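Local coordinates for recombination protein uvsY (Enterobacteria phage T4, PDB 4ZWS) that promotes assembly of UvsX recombinase filaments on single-stranded DNA and helps UvsX to displace bound gp32 during phage recombination and DNA synthesis, at residues Met1-Glu4 / Asp5-Glu9; Leu31-Lys34 / Trp35-His39; Leu100-Trp103 / Gly104-Asp108; Ala116-Ser119 / Arg120-Ile124. All coordinates share one frame; numbering follows the deposited sequence.

In the fold
All four contacts are local turns of helix and follow one another in series along the chain. Interaction 1 opens the short helix 3-14, interaction 2 lies on the long helix 21-64, and interactions 3 and 4 share helix 91-135, with centres about 24 Å apart. Both neighbours of helix 21-64 run against it. Interaction 1 touches interactions 2 and 3, with centres about 14 Å and 12 Å away, so the N-terminal helix packs on both long helices. Interaction 2 also packs on interactions 3 and 4. Each contact also reaches another subunit, so the same turns that build the subunit's helical core take part in the heptameric alpha barrel.

Interaction 1 of 4, residues Met1-Glu4 / Asp5-Glu9; sequences MRLE and DLQEE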
loop_
_atom_site.group_PDB
_atom_site.type_symbol
_atom_site.label_atom_id
_atom_site.label_comp_id
_atom_site.label_asym_id
_atom_site.label_seq_id
_atom_site.Cartn_x
_atom_site.Cartn_y
_atom_site.Cartn_z
ATOM N N MET A 1 16.821 -6.376 -27.263
ATOM C CA MET A 1 15.386 -6.465 -27.491
ATOM C C MET A 1 14.804 -5.113 -27.863
ATOM O O MET A 1 15.203 -4.095 -27.310
ATOM C CB MET A 1 14.682 -6.971 -26.237
ATOM C CG MET A 1 15.220 -8.268 -25.727
ATOM S SD MET A 1 14.278 -8.809 -24.312
ATOM C CE MET A 1 15.154 -10.321 -23.909
ATOM N N ARG A 2 13.832 -5.111 -28.767
ATOM C CA ARG A 2 13.074 -3.901 -29.065
ATOM C C ARG A 2 11.670 -4.013 -28.483
ATOM O O ARG A 2 11.014 -5.060 -28.593
ATOM C CB ARG A 2 13.016 -3.630 -30.580
ATOM C CG ARG A 2 14.274 -2.968 -31.100
ATOM C CD ARG A 2 14.357 -2.889 -32.618
ATOM N NE ARG A 2 14.316 -4.194 -33.263
ATOM C CZ ARG A 2 14.710 -4.416 -34.512
ATOM N NH1 ARG A 2 15.194 -3.413 -35.237
ATOM N NH2 ARG A 2 14.627 -5.639 -35.030
ATOM N N LEU A 3 11.209 -2.938 -27.856
ATOM C CA LEU A 3 9.887 -2.941 -27.239
ATOM C C LEU A 3 8.804 -3.373 -28.227
ATOM O O LEU A 3 7.932 -4.179 -27.901
ATOM C CB LEU A 3 9.554 -1.561 -26.677
ATOM C CG LEU A 3 8.127 -1.447 -26.137
ATOM C CD1 LEU A 3 7.899 -2.472 -25.043
ATOM C CD2 LEU A 3 7.864 -0.047 -25.630
ATOM N N GLU A 4 8.864 -2.832 -29.434
ATOM C CA GLU A 4 7.840 -3.109 -30.420
ATOM C C GLU A 4 7.841 -4.593 -30.815
ATOM O O GLU A 4 6.788 -5.155 -31.109
ATOM C CB GLU A 4 8.030 -2.218 -31.644
ATOM C CG GLU A 4 7.760 -0.748 -31.346
ATOM C CD GLU A 4 8.862 -0.084 -30.508
ATOM O OE1 GLU A 4 9.948 -0.696 -30.345
ATOM O OE2 GLU A 4 8.627 1.038 -29.989
ATOM N N ASP A 5 9.007 -5.237 -30.780
ATOM C CA ASP A 5 9.079 -6.664 -31.061
ATOM C C ASP A 5 8.326 -7.455 -29.999
ATOM O O ASP A 5 7.577 -8.385 -30.322
ATOM C CB ASP A 5 10.523 -7.151 -31.137
ATOM C CG ASP A 5 11.256 -6.643 -32.364
ATOM O OD1 ASP A 5 12.497 -6.512 -32.294
ATOM O OD2 ASP A 5 10.603 -6.405 -33.404
ATOM N N LEU A 6 8.533 -7.089 -28.736
ATOM C CA LEU A 6 7.837 -7.735 -27.626
ATOM C C LEU A 6 6.330 -7.531 -27.710
ATOM O O LEU A 6 5.557 -8.468 -27.509
ATOM C CB LEU A 6 8.359 -7.207 -26.285
ATOM C CG LEU A 6 9.817 -7.570 -25.984
ATOM C CD1 LEU A 6 10.233 -7.053 -24.618
ATOM C CD2 LEU A 6 9.961 -9.063 -26.034
ATOM N N GLN A 7 5.919 -6.310 -28.033
ATOM C CA GLN A 7 4.506 -6.004 -28.180
ATOM C C GLN A 7 3.880 -6.924 -29.211
ATOM O O GLN A 7 2.827 -7.526 -28.977
ATOM C CB GLN A 7 4.312 -4.548 -28.568
ATOM C CG GLN A 7 4.734 -3.625 -27.478
ATOM C CD GLN A 7 4.535 -2.173 -27.829
ATOM O OE1 GLN A 7 4.367 -1.820 -29.000
ATOM N NE2 GLN A 7 4.567 -1.310 -26.809
ATOM N N GLU A 8 4.556 -7.044 -30.344
ATOM C CA GLU A 8 4.077 -7.878 -31.418
ATOM C C GLU A 8 4.088 -9.350 -31.024
ATOM O O GLU A 8 3.144 -10.089 -31.328
ATOM C CB GLU A 8 4.910 -7.627 -32.672
ATOM C CG GLU A 8 4.117 -7.838 -33.940
ATOM C CD GLU A 8 2.811 -7.050 -33.946
ATOM O OE1 GLU A 8 2.806 -5.874 -33.500
ATOM O OE2 GLU A 8 1.783 -7.635 -34.369
ATOM N N GLU A 9 5.134 -9.765 -30.319
ATOM C CA GLU A 9 5.250 -11.154 -29.904
ATOM C C GLU A 9 4.138 -11.574 -28.935
ATOM O O GLU A 9 3.552 -12.650 -29.093
ATOM C CB GLU A 9 6.607 -11.416 -29.273
ATOM C CG GLU A 9 6.831 -12.877 -28.969
ATOM C CD GLU A 9 8.223 -13.174 -28.453
ATOM O OE1 GLU A 9 8.490 -14.351 -28.130
ATOM O OE2 GLU A 9 9.051 -12.238 -28.372
#
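Met1 starts the contact loosely: its SD sits 4.4 Å from Leu6 CD1, and the same side chain also packs on Ile42 and Leu106. Arg2 holds the N-cap position, and its carbonyl opens the first turn, taking a bond of 3.2 Å from Leu6 N to Arg2 O and a weak one from Asp5 N. Its side chain runs out past Asp5, and a bend at chi3 (-60°) sets NE 3.1 Å from Asp5 OD1 in a salt bridge. The bridge is skewed: the two flat groups stand 78° apart, and NE meets OD1 on its syn side but 33° out of the carboxylate plane. Leu3 O accepts Gln7 N at 2.9 Å, while Leu3 CG rests 3.6 Å from Gln7 NE2, whose bond goes to Ser41 OG of the second subunit. Glu4 O receives Glu8 N at 3.0 Å, and the Glu4 carboxylate turns outward to Lys44 of the second subunit. The Arg2-Asp5 pair lies on the exposed side and is joined through one nitrogen, so its contribution is probably modest; the carboxylates of Glu4 and Asp5 in the first turn should nonetheless suit the positive end of the helix dipole.

Interaction 2 of 4, residues Leu31-Lys34 / Trp35-His39; sequences LYSK and WLNKH
Trp35 N bonds to Leu31 O at 3.0 Å, and the indole starts from there: with CG beside the backbone N (chi1 -76°), its CD1 edge comes within 3.3 Å of Leu31 O, which lies in the ring plane. Lys34 runs alongside the indole, and both Lys34 NZ and Trp35 NE1 are bound to Asp13 OD2. Leu36 N reaches Tyr32 O at 2.7 Å, and Leu36 CD2 comes obliquely to the phenol, 4.4 Å from Tyr32 CE1. The Tyr32 hydroxyl is hydrogen-bonded to Phe133 O of the third subunit. Asn37 N donates to Ser33 O, and its amide group stays close to that same carbonyl. Lys38 lays CD over one face of Trp35, 3.4 Å above the plane and toward the rim, before a turn at chi4 (57°) carries NZ to within 3.4 Å of Lys34 CD. Lys34 NZ and Lys38 NZ are 4.4 Å apart; their shared partner Glu9 OE1, with Asp13 also on Lys34, probably offsets the repulsion. These are i to i+4 contacts, plus the adjacent Lys34-Trp35 pair, on a long helix of an alpha barrel: aromatic packing and acids of helix 3-14 fix one side, while Tyr32 and Leu36 face a neighbouring subunit.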
loop_
_atom_site.group_PDB
_atom_site.type_symbol
_atom_site.label_atom_id
_atom_site.label_comp_id
_atom_site.label_asym_id
_atom_site.label_seq_id
_atom_site.Cartn_x
_atom_site.Cartn_y
_atom_site.Cartn_z
ATOM N N LEU A 31 4.313 -20.733 -22.586
ATOM C CA LEU A 31 4.377 -19.294 -22.810
ATOM C C LEU A 31 4.822 -18.538 -21.573
ATOM O O LEU A 31 5.654 -17.637 -21.657
ATOM C CB LEU A 31 3.025 -18.748 -23.257
ATOM C CG LEU A 31 2.554 -19.105 -24.658
ATOM C CD1 LEU A 31 1.159 -18.553 -24.870
ATOM C CD2 LEU A 31 3.509 -18.510 -25.658
ATOM N N TYR A 32 4.295 -18.932 -20.420
ATOM C CA TYR A 32 4.656 -18.271 -19.189
ATOM C C TYR A 32 6.145 -18.445 -18.953
ATOM O O TYR A 32 6.881 -17.479 -18.719
ATOM C CB TYR A 32 3.870 -18.855 -18.027
ATOM C CG TYR A 32 3.928 -18.028 -16.765
ATOM C CD1 TYR A 32 4.859 -18.325 -15.780
ATOM C CD2 TYR A 32 3.094 -16.928 -16.575
ATOM C CE1 TYR A 32 4.947 -17.585 -14.637
ATOM C CE2 TYR A 32 3.167 -16.178 -15.412
ATOM C CZ TYR A 32 4.104 -16.516 -14.448
ATOM O OH TYR A 32 4.222 -15.800 -13.280
ATOM N N SER A 33 6.590 -19.685 -19.103
ATOM C CA SER A 33 7.997 -20.021 -18.993
ATOM C C SER A 33 8.853 -19.159 -19.948
ATOM O O SER A 33 9.894 -18.634 -19.549
ATOM C CB SER A 33 8.178 -21.510 -19.239
ATOM O OG SER A 33 9.535 -21.821 -19.379
ATOM N N LYS A 34 8.407 -19.015 -21.200
ATOM C CA LYS A 34 9.137 -18.246 -22.209
ATOM C C LYS A 34 9.337 -16.801 -21.760
ATOM O O LYS A 34 10.439 -16.262 -21.836
ATOM C CB LYS A 34 8.399 -18.235 -23.542
ATOM C CG LYS A 34 9.275 -17.799 -24.705
ATOM C CD LYS A 34 8.608 -16.739 -25.546
ATOM C CE LYS A 34 7.383 -17.221 -26.249
ATOM N NZ LYS A 34 6.729 -16.077 -26.927
ATOM N N TRP A 35 8.255 -16.177 -21.307
ATOM C CA TRP A 35 8.298 -14.781 -20.885
ATOM C C TRP A 35 8.986 -14.633 -19.533
ATOM O O TRP A 35 9.577 -13.600 -19.246
ATOM C CB TRP A 35 6.892 -14.180 -20.854
ATOM C CG TRP A 35 6.376 -13.867 -22.229
ATOM C CD1 TRP A 35 5.618 -14.671 -23.021
ATOM C CD2 TRP A 35 6.584 -12.657 -22.969
ATOM N NE1 TRP A 35 5.339 -14.042 -24.206
ATOM C CE2 TRP A 35 5.921 -12.803 -24.199
ATOM C CE3 TRP A 35 7.263 -11.467 -22.709
ATOM C CZ2 TRP A 35 5.920 -11.804 -25.169
ATOM C CZ3 TRP A 35 7.260 -10.472 -23.677
ATOM C CH2 TRP A 35 6.593 -10.650 -24.889
ATOM N N LEU A 36 8.938 -15.674 -18.715
ATOM C CA LEU A 36 9.680 -15.647 -17.471
ATOM C C LEU A 36 11.166 -15.547 -17.774
ATOM O O LEU A 36 11.882 -14.792 -17.115
ATOM C CB LEU A 36 9.364 -16.884 -16.638
ATOM C CG LEU A 36 9.877 -16.890 -15.204
ATOM C CD1 LEU A 36 9.450 -15.634 -14.463
ATOM C CD2 LEU A 36 9.318 -18.109 -14.515
ATOM N N ASN A 37 11.609 -16.246 -18.817
ATOM C CA ASN A 37 13.001 -16.172 -19.276
ATOM C C ASN A 37 13.403 -14.828 -19.856
ATOM O O ASN A 37 14.509 -14.361 -19.598
ATOM C CB ASN A 37 13.279 -17.272 -20.286
ATOM C CG ASN A 37 13.307 -18.620 -19.640
ATOM O OD1 ASN A 37 13.436 -18.709 -18.418
ATOM N ND2 ASN A 37 13.135 -19.679 -20.432
ATOM N N LYS A 38 12.526 -14.218 -20.648
ATOM C CA LYS A 38 12.790 -12.877 -21.155
ATOM C C LYS A 38 13.070 -11.958 -19.973
ATOM O O LYS A 38 14.100 -11.296 -19.926
ATOM C CB LYS A 38 11.612 -12.346 -21.967
ATOM C CG LYS A 38 11.490 -12.921 -23.354
ATOM C CD LYS A 38 10.233 -12.405 -24.037
ATOM C CE LYS A 38 10.290 -12.561 -25.550
ATOM N NZ LYS A 38 10.517 -13.963 -25.996
ATOM N N HIS A 39 12.157 -11.978 -19.006
ATOM C CA HIS A 39 12.201 -11.153 -17.799
ATOM C C HIS A 39 13.516 -11.369 -17.053
ATOM O O HIS A 39 14.190 -10.431 -16.648
ATOM C CB HIS A 39 10.985 -11.502 -16.933
ATOM C CG HIS A 39 10.816 -10.656 -15.710
ATOM N ND1 HIS A 39 11.431 -10.942 -14.510
ATOM C CD2 HIS A 39 10.059 -9.555 -15.487
ATOM C CE1 HIS A 39 11.076 -10.044 -13.610
ATOM N NE2 HIS A 39 10.243 -9.190 -14.177
#

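Interaction 3 of 4, residues Leu100-Trp103 / Gly104-Asp108; sequences LQYW and GILLD
Trp103 offers one face of its indole to Leu106, whose CD1 methyl makes a CH-pi contact 4.2 Å from the centroid of the six-membered ring of Trp103, 20° off the ring normal. The methyl sits toward the rim, with CD1 of Leu106 4.0 Å from Trp103 CE3. The neighbouring aromatic, Tyr102, meets the same leucine obliquely: its CE1 is 4.1 Å from Leu106 CD1 and 4.2 Å from Leu106 CD2. Successive positions on the helix and different first torsions (Tyr102 chi1 -174°, Trp103 chi1 -81°) set the two rings apart. Leu106, at i+3 and i+4, thus fills the angle between them. Beneath these side chains run ordinary helical bonds, Leu106 N to Tyr102 O at 3.0 Å and Leu107 N to Trp103 O at 2.8 Å. Beyond the turn, Trp103 packs on Glu45 and Ile49 of helix 21-64, and Leu106 reaches Leu3 and Leu6 of helix 3-14. Within this turn the side-chain contact is wholly apolar, so it depends on shape and dispersion; the Tyr102 hydroxyl, which takes no part in the packing on Leu106, is met by the backbone N of Leu3 at the start of helix 3-14.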
loop_
_atom_site.group_PDB
_atom_site.type_symbol
_atom_site.label_atom_id
_atom_site.label_comp_id
_atom_site.label_asym_id
_atom_site.label_seq_id
_atom_site.Cartn_x
_atom_site.Cartn_y
_atom_site.Cartn_z
ATOM N N LEU A 100 19.456 1.933 -19.943
ATOM C CA LEU A 100 18.971 1.371 -18.681
ATOM C C LEU A 100 17.472 1.524 -18.425
ATOM O O LEU A 100 16.789 0.540 -18.113
ATOM C CB LEU A 100 19.706 2.005 -17.507
ATOM C CG LEU A 100 19.517 1.287 -16.171
ATOM C CD1 LEU A 100 20.007 -0.145 -16.146
ATOM C CD2 LEU A 100 20.190 2.096 -15.108
ATOM N N GLN A 101 16.953 2.732 -18.637
ATOM C CA GLN A 101 15.541 3.016 -18.428
ATOM C C GLN A 101 14.699 2.247 -19.444
ATOM O O GLN A 101 13.641 1.714 -19.108
ATOM C CB GLN A 101 15.287 4.498 -18.569
ATOM C CG GLN A 101 16.019 5.383 -17.577
ATOM C CD GLN A 101 15.291 5.596 -16.302
ATOM O OE1 GLN A 101 15.358 4.775 -15.383
ATOM N NE2 GLN A 101 14.598 6.730 -16.215
ATOM N N TYR A 102 15.208 2.166 -20.678
ATOM C CA TYR A 102 14.533 1.476 -21.775
ATOM C C TYR A 102 14.365 0.003 -21.465
ATOM O O TYR A 102 13.288 -0.565 -21.664
ATOM C CB TYR A 102 15.337 1.614 -23.061
ATOM C CG TYR A 102 14.660 1.057 -24.291
ATOM C CD1 TYR A 102 15.032 -0.183 -24.802
ATOM C CD2 TYR A 102 13.624 1.744 -24.927
ATOM C CE1 TYR A 102 14.411 -0.718 -25.930
ATOM C CE2 TYR A 102 13.000 1.225 -26.060
ATOM C CZ TYR A 102 13.399 -0.009 -26.554
ATOM O OH TYR A 102 12.792 -0.540 -27.675
ATOM N N TRP A 103 15.440 -0.606 -20.982
ATOM C CA TRP A 103 15.419 -1.985 -20.525
ATOM C C TRP A 103 14.478 -2.152 -19.342
ATOM O O TRP A 103 13.793 -3.168 -19.230
ATOM C CB TRP A 103 16.842 -2.418 -20.240
ATOM C CG TRP A 103 17.540 -2.803 -21.507
ATOM C CD1 TRP A 103 18.358 -2.023 -22.262
ATOM C CD2 TRP A 103 17.668 -4.129 -22.036
ATOM N NE1 TRP A 103 18.877 -2.743 -23.310
ATOM C CE2 TRP A 103 18.486 -4.046 -23.181
ATOM C CE3 TRP A 103 17.132 -5.367 -21.682
ATOM C CZ2 TRP A 103 18.783 -5.154 -23.970
ATOM C CZ3 TRP A 103 17.430 -6.467 -22.469
ATOM C CH2 TRP A 103 18.252 -6.351 -23.598
ATOM N N GLY A 104 14.428 -1.147 -18.473
ATOM C CA GLY A 104 13.486 -1.171 -17.373
ATOM C C GLY A 104 12.066 -1.249 -17.911
ATOM O O GLY A 104 11.218 -1.938 -17.354
ATOM N N ILE A 105 11.816 -0.545 -19.011
ATOM C CA ILE A 105 10.517 -0.567 -19.668
ATOM C C ILE A 105 10.227 -1.955 -20.204
ATOM O O ILE A 105 9.109 -2.445 -20.072
ATOM C CB ILE A 105 10.428 0.478 -20.794
ATOM C CG1 ILE A 105 10.316 1.880 -20.182
ATOM C CG2 ILE A 105 9.187 0.251 -21.629
ATOM C CD1 ILE A 105 10.209 3.004 -21.197
ATOM N N LEU A 106 11.233 -2.591 -20.795
ATOM C CA LEU A 106 11.062 -3.944 -21.303
ATOM C C LEU A 106 10.738 -4.886 -20.157
ATOM O O LEU A 106 9.863 -5.743 -20.287
ATOM C CB LEU A 106 12.316 -4.434 -22.031
ATOM C CG LEU A 106 12.798 -3.606 -23.222
ATOM C CD1 LEU A 106 13.959 -4.283 -23.889
ATOM C CD2 LEU A 106 11.658 -3.367 -24.206
ATOM N N LEU A 107 11.405 -4.690 -19.021
ATOM C CA LEU A 107 11.168 -5.526 -17.850
ATOM C C LEU A 107 9.714 -5.415 -17.410
ATOM O O LEU A 107 9.055 -6.428 -17.160
ATOM C CB LEU A 107 12.086 -5.133 -16.695
ATOM C CG LEU A 107 12.035 -6.048 -15.471
ATOM C CD1 LEU A 107 12.599 -7.417 -15.809
ATOM C CD2 LEU A 107 12.777 -5.442 -14.329
ATOM N N ASP A 108 9.215 -4.180 -17.327
ATOM C CA ASP A 108 7.831 -3.957 -16.916
ATOM C C ASP A 108 6.843 -4.549 -17.903
ATOM O O ASP A 108 5.837 -5.133 -17.496
ATOM C CB ASP A 108 7.534 -2.470 -16.729
ATOM C CG ASP A 108 8.300 -1.873 -15.566
ATOM O OD1 ASP A 108 8.780 -2.668 -14.718
ATOM O OD2 ASP A 108 8.378 -0.623 -15.472
#

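Interaction 4 of 4, residues Ala116-Ser119 / Arg120-Ile124; sequences AIKS and RGFAI
Ile117 O is gripped from two sources: Gly121 N, at 3.1 Å from Ile117 O within the helix, and the side-chain nitrogen ND2 of Asn28 on helix 21-64. Gly121 N also leans toward Lys118 O, but this second bond is weak, with an N-H...O angle of only 122°. One residue earlier, Arg120 N is 2.8 Å from Ala116 O. The Arg120 side chain leaves the turn as a straight rod, all of its first three torsions near 180°, and so carries its guanidinium well beyond the segment. There NE binds Val14 O, NH2 binds Phe15 O and makes a salt bridge with Glu24, and NH1 meets OD1 of the same Asn28. Ile124 covers one face of the guanidinium, its CD1 standing 3.7 Å above the plane toward the rim. Asn28 thus ties the backbone and the arginine of this turn to helix 21-64, which runs against helix 91-135 within the alpha barrel. This buried charge has an acid and several neutral oxygens around it, which should keep it well compensated. On the other side of the helix Phe122 turns back along its own turn with an edge toward the backbone: Ser119 CA lies at that edge, CD2 is near Lys118 O, which comes in obliquely, and CE2 of Phe122 is 4.4 Å from Lys118 CG. Lys118 is itself fully extended, taking NZ out to Lys137 O of the third subunit. Ser119 O accepts Ala123 N at 2.9 Å, the N-H pointing nearly straight at it (165°), and Ala123 packs on Ala25 of the second subunit.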
loop_
_atom_site.group_PDB
_atom_site.type_symbol
_atom_site.label_atom_id
_atom_site.label_comp_id
_atom_site.label_asym_id
_atom_site.label_seq_id
_atom_site.Cartn_x
_atom_site.Cartn_y
_atom_site.Cartn_z
ATOM N N ALA A 116 -0.799 -11.211 -18.142
ATOM C CA ALA A 116 -1.711 -11.516 -19.230
ATOM C C ALA A 116 -1.813 -13.020 -19.475
ATOM O O ALA A 116 -2.899 -13.563 -19.642
ATOM C CB ALA A 116 -1.260 -10.797 -20.492
ATOM N N ILE A 117 -0.666 -13.683 -19.460
ATOM C CA ILE A 117 -0.590 -15.100 -19.748
ATOM C C ILE A 117 -1.205 -15.930 -18.641
ATOM O O ILE A 117 -1.868 -16.941 -18.902
ATOM C CB ILE A 117 0.856 -15.517 -19.977
ATOM C CG1 ILE A 117 1.373 -14.843 -21.238
ATOM C CG2 ILE A 117 0.978 -17.022 -20.089
ATOM C CD1 ILE A 117 2.738 -15.276 -21.587
ATOM N N LYS A 118 -0.985 -15.489 -17.409
ATOM C CA LYS A 118 -1.582 -16.125 -16.247
ATOM C C LYS A 118 -3.090 -16.064 -16.396
ATOM O O LYS A 118 -3.794 -17.062 -16.229
ATOM C CB LYS A 118 -1.112 -15.424 -14.977
ATOM C CG LYS A 118 -1.352 -16.145 -13.670
ATOM C CD LYS A 118 -0.836 -15.265 -12.541
ATOM C CE LYS A 118 -0.817 -15.976 -11.204
ATOM N NZ LYS A 118 -0.217 -15.109 -10.145
ATOM N N SER A 119 -3.562 -14.883 -16.771
ATOM C CA SER A 119 -4.971 -14.633 -17.020
ATOM C C SER A 119 -5.493 -15.480 -18.185
ATOM O O SER A 119 -6.608 -15.999 -18.151
ATOM C CB SER A 119 -5.176 -13.144 -17.297
ATOM O OG SER A 119 -6.488 -12.882 -17.753
ATOM N N ARG A 120 -4.658 -15.642 -19.200
ATOM C CA ARG A 120 -5.007 -16.431 -20.368
ATOM C C ARG A 120 -5.323 -17.884 -19.991
ATOM O O ARG A 120 -6.256 -18.480 -20.528
ATOM C CB ARG A 120 -3.865 -16.380 -21.387
ATOM C CG ARG A 120 -4.138 -17.109 -22.695
ATOM C CD ARG A 120 -2.972 -16.937 -23.641
ATOM N NE ARG A 120 -3.205 -17.589 -24.918
ATOM C CZ ARG A 120 -2.893 -18.855 -25.169
ATOM N NH1 ARG A 120 -2.337 -19.604 -24.224
ATOM N NH2 ARG A 120 -3.144 -19.375 -26.361
ATOM N N GLY A 121 -4.554 -18.445 -19.062
ATOM C CA GLY A 121 -4.812 -19.790 -18.595
ATOM C C GLY A 121 -6.208 -19.928 -18.012
ATOM O O GLY A 121 -6.907 -20.906 -18.270
ATOM N N PHE A 122 -6.627 -18.942 -17.233
ATOM C CA PHE A 122 -7.958 -18.970 -16.655
ATOM C C PHE A 122 -9.047 -18.771 -17.700
ATOM O O PHE A 122 -10.092 -19.421 -17.627
ATOM C CB PHE A 122 -8.085 -17.951 -15.538
ATOM C CG PHE A 122 -7.268 -18.299 -14.334
ATOM C CD1 PHE A 122 -7.743 -19.225 -13.409
ATOM C CD2 PHE A 122 -6.045 -17.685 -14.103
ATOM C CE1 PHE A 122 -7.000 -19.559 -12.291
ATOM C CE2 PHE A 122 -5.301 -18.004 -12.984
ATOM C CZ PHE A 122 -5.779 -18.944 -12.077
ATOM N N ALA A 123 -8.827 -17.853 -18.640
ATOM C CA ALA A 123 -9.790 -17.658 -19.718
ATOM C C ALA A 123 -10.045 -18.985 -20.438
ATOM O O ALA A 123 -11.188 -19.349 -20.712
ATOM C CB ALA A 123 -9.300 -16.620 -20.692
ATOM N N ILE A 124 -8.972 -19.713 -20.726
ATOM C CA ILE A 124 -9.090 -20.995 -21.407
ATOM C C ILE A 124 -9.909 -21.989 -20.591
ATOM O O ILE A 124 -10.784 -22.661 -21.131
ATOM C CB ILE A 124 -7.702 -21.585 -21.711
ATOM C CG1 ILE A 124 -6.952 -20.661 -22.677
ATOM C CG2 ILE A 124 -7.829 -22.991 -22.273
ATOM C CD1 ILE A 124 -5.502 -21.027 -22.925
#